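Local atomic coordinates of ECXA (Escherichia coli, PDB entry 4L63), a protein that probably acts as a zinc-dependent metallopeptidase of the metzincin type. Residues Ser27-Val32 with Gly163-Leu168. Residues are numbered along the deposited sequence; the frame is centred on the assembly and turned at random.
Sequences SIYGPV and GHILGL. With ZN (zinc ion), chain G.
The phenolic hydroxyl of Tyr29 is gripped from two quarters: it donates to the backbone carbonyl of Ile165, with 2.6 Å between Tyr29 OH and Ile165 O, and it is also hydrogen-bonded to Ser114 OG. Ile165 O lies at the edge of the phenol ring, near its plane, and receives the hydroxyl on a lone pair, in the carbonyl plane, at a C=O...donor angle of 137°. Tyr29 is the last residue of helix 25-29, and its CG stands anti to its own carbonyl carbon (chi1 -61°), which sends the ring across to the end of helix 146-165. One face of that ring carries the CG2 methyl of Ile28, offset toward the rim. Apolar contact with Ile165 is light: its CG2 branch comes within 4.1 Å of Tyr29 CZ, the two side chains crossing at about a right angle. Val91 of strand 91-96 touches both residues, which places the contact beside the main sheet.

The carbonyl that Tyr29 takes up belongs to the last turn of the helix bearing the HExxH motif. A Schellman motif closes this turn, with Gly167 as the C' residue at positive phi and Leu168 N bonded to Gly163 O at 3.0 Å. In the same turn His164 ND1 donates to Leu168 O at 2.8 Å, nearly in the plane of the imidazole. This bond helps fix the ring's rotation and leaves His164 NE2 to bind the zinc ion at 2.2 Å, alongside His160 and His170. Tyr29 thus supplies a donor to a carbonyl at the helix C-terminus, one residue beyond a zinc ligand, and ties the short N-terminal helix to the frame of the metal site without touching the metal.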
ATOM      1  N   SER A  27      -2.575 -23.290  17.745  1.00 73.70           N
ATOM      2  CA  SER A  27      -3.442 -23.879  18.764  1.00 76.70           C
ATOM      3  C   SER A  27      -3.967 -25.243  18.328  1.00 82.11           C
ATOM      4  O   SER A  27      -4.094 -26.161  19.140  1.00 78.25           O
ATOM      5  CB  SER A  27      -4.621 -22.954  19.071  1.00 79.31           C
ATOM      6  OG  SER A  27      -4.181 -21.662  19.436  1.00 83.41           O
ATOM      7  N   ILE A  28      -4.275 -25.366  17.041  1.00 72.16           N
ATOM      8  CA  ILE A  28      -4.878 -26.582  16.510  1.00 73.09           C
ATOM      9  C   ILE A  28      -3.880 -27.741  16.441  1.00 80.95           C
ATOM     10  O   ILE A  28      -4.191 -28.855  16.863  1.00 78.27           O
ATOM     11  CB  ILE A  28      -5.485 -26.337  15.106  1.00 69.72           C
ATOM     12  CG1 ILE A  28      -6.706 -25.419  15.209  1.00 68.24           C
ATOM     13  CG2 ILE A  28      -5.887 -27.650  14.461  1.00 70.85           C
ATOM     14  CD1 ILE A  28      -7.237 -24.932  13.859  1.00 64.80           C
ATOM     15  N   TYR A  29      -2.683 -27.480  15.929  1.00 74.11           N
ATOM     16  CA  TYR A  29      -1.703 -28.543  15.723  1.00 76.14           C
ATOM     17  C   TYR A  29      -0.644 -28.629  16.826  1.00 79.84           C
ATOM     18  O   TYR A  29       0.045 -29.643  16.961  1.00 81.76           O
ATOM     19  CB  TYR A  29      -1.009 -28.360  14.373  1.00 73.53           C
ATOM     20  CG  TYR A  29      -1.946 -28.430  13.187  1.00 76.21           C
ATOM     21  CD1 TYR A  29      -2.871 -29.465  13.063  1.00 72.49           C
ATOM     22  CD2 TYR A  29      -1.908 -27.463  12.191  1.00 67.51           C
ATOM     23  CE1 TYR A  29      -3.727 -29.534  11.980  1.00 70.47           C
ATOM     24  CE2 TYR A  29      -2.763 -27.521  11.100  1.00 65.46           C
ATOM     25  CZ  TYR A  29      -3.671 -28.557  11.001  1.00 70.40           C
ATOM     26  OH  TYR A  29      -4.519 -28.616   9.916  1.00 65.14           O
ATOM     27  N   GLY A  30      -0.531 -27.569  17.617  1.00 78.76           N
ATOM     28  CA  GLY A  30       0.584 -27.424  18.537  1.00 81.15           C
ATOM     29  C   GLY A  30       1.651 -26.586  17.858  1.00 78.90           C
ATOM     30  O   GLY A  30       1.518 -26.258  16.673  1.00 78.86           O
ATOM     31  N   PRO A  31       2.710 -26.219  18.600  1.00 80.70           N
ATOM     32  CA  PRO A  31       3.824 -25.446  18.036  1.00 79.15           C
ATOM     33  C   PRO A  31       4.513 -26.167  16.874  1.00 80.83           C
ATOM     34  O   PRO A  31       5.074 -25.513  15.991  1.00 76.43           O
ATOM     35  CB  PRO A  31       4.779 -25.293  19.225  1.00 82.43           C
ATOM     36  CG  PRO A  31       3.910 -25.437  20.430  1.00 86.61           C
ATOM     37  CD  PRO A  31       2.877 -26.453  20.045  1.00 86.89           C
ATOM     38  N   VAL A  32       4.455 -27.498  16.883  1.00 81.07           N
ATOM     39  CA  VAL A  32       5.049 -28.327  15.835  1.00 81.21           C
ATOM     40  C   VAL A  32       3.990 -29.213  15.173  1.00 83.97           C
ATOM     41  O   VAL A  32       3.185 -29.849  15.857  1.00 82.36           O
ATOM     42  CB  VAL A  32       6.184 -29.211  16.397  1.00 85.90           C
ATOM     43  CG1 VAL A  32       5.693 -30.012  17.595  1.00 92.52           C
ATOM     44  CG2 VAL A  32       6.732 -30.130  15.312  1.00 87.44           C
ATOM     45  N   GLY A 163      -1.271 -26.061   1.810  1.00 49.55           N
ATOM     46  CA  GLY A 163      -1.888 -24.765   2.050  1.00 46.60           C
ATOM     47  C   GLY A 163      -3.185 -24.917   2.830  1.00 46.69           C
ATOM     48  O   GLY A 163      -3.440 -24.169   3.778  1.00 45.49           O
ATOM     49  N   HIS A 164      -3.989 -25.909   2.442  1.00 47.57           N
ATOM     50  CA  HIS A 164      -5.258 -26.197   3.099  1.00 47.85           C
ATOM     51  C   HIS A 164      -5.043 -26.708   4.527  1.00 53.48           C
ATOM     52  O   HIS A 164      -5.769 -26.327   5.448  1.00 49.74           O
ATOM     53  CB  HIS A 164      -6.054 -27.223   2.290  1.00 49.06           C
ATOM     54  CG  HIS A 164      -6.656 -26.669   1.036  1.00 47.86           C
ATOM     55  ND1 HIS A 164      -7.252 -25.428   0.986  1.00 44.52           N
ATOM     56  CD2 HIS A 164      -6.761 -27.186  -0.211  1.00 48.18           C
ATOM     57  CE1 HIS A 164      -7.697 -25.203  -0.237  1.00 43.87           C
ATOM     58  NE2 HIS A 164      -7.408 -26.253  -0.985  1.00 47.02           N
ATOM     59  N   ILE A 165      -4.050 -27.580   4.700  1.00 52.59           N
ATOM     60  CA  ILE A 165      -3.677 -28.061   6.034  1.00 56.80           C
ATOM     61  C   ILE A 165      -3.384 -26.870   6.941  1.00 54.29           C
ATOM     62  O   ILE A 165      -3.774 -26.851   8.110  1.00 55.41           O
ATOM     63  CB  ILE A 165      -2.444 -28.988   5.995  1.00 61.16           C
ATOM     64  CG1 ILE A 165      -2.777 -30.299   5.285  1.00 70.53           C
ATOM     65  CG2 ILE A 165      -1.953 -29.299   7.408  1.00 60.84           C
ATOM     66  CD1 ILE A 165      -3.820 -31.116   5.999  1.00 80.10           C
ATOM     67  N   LEU A 166      -2.726 -25.863   6.368  1.00 51.55           N
ATOM     68  CA  LEU A 166      -2.275 -24.695   7.115  1.00 54.02           C
ATOM     69  C   LEU A 166      -3.334 -23.605   7.245  1.00 53.91           C
ATOM     70  O   LEU A 166      -3.026 -22.499   7.676  1.00 53.93           O
ATOM     71  CB  LEU A 166      -1.018 -24.110   6.459  1.00 49.85           C
ATOM     72  CG  LEU A 166       0.195 -25.044   6.433  1.00 54.95           C
ATOM     73  CD1 LEU A 166       1.349 -24.438   5.654  1.00 51.82           C
ATOM     74  CD2 LEU A 166       0.620 -25.415   7.854  1.00 55.41           C
ATOM     75  N   GLY A 167      -4.574 -23.903   6.862  1.00 47.20           N
ATOM     76  CA  GLY A 167      -5.674 -22.994   7.133  1.00 45.43           C
ATOM     77  C   GLY A 167      -6.041 -22.052   5.997  1.00 44.36           C
ATOM     78  O   GLY A 167      -6.857 -21.135   6.180  1.00 41.13           O
ATOM     79  N   LEU A 168      -5.453 -22.262   4.825  1.00 42.03           N
ATOM     80  CA  LEU A 168      -5.804 -21.430   3.674  1.00 39.72           C
ATOM     81  C   LEU A 168      -6.908 -22.070   2.839  1.00 39.83           C
ATOM     82  O   LEU A 168      -7.062 -23.296   2.810  1.00 41.74           O
ATOM     83  CB  LEU A 168      -4.580 -21.167   2.799  1.00 39.60           C
ATOM     84  CG  LEU A 168      -3.437 -20.441   3.510  1.00 40.10           C
ATOM     85  CD1 LEU A 168      -2.326 -20.106   2.528  1.00 38.74           C
ATOM     86  CD2 LEU A 168      -3.942 -19.186   4.213  1.00 38.11           C
TER
HETATM   87 ZN    ZN G 301      -7.796 -26.611  -3.115  1.00 56.60          ZN
HETATM   88  O   HOH W   1      -7.992 -29.091  -3.261  1.00 50.71           O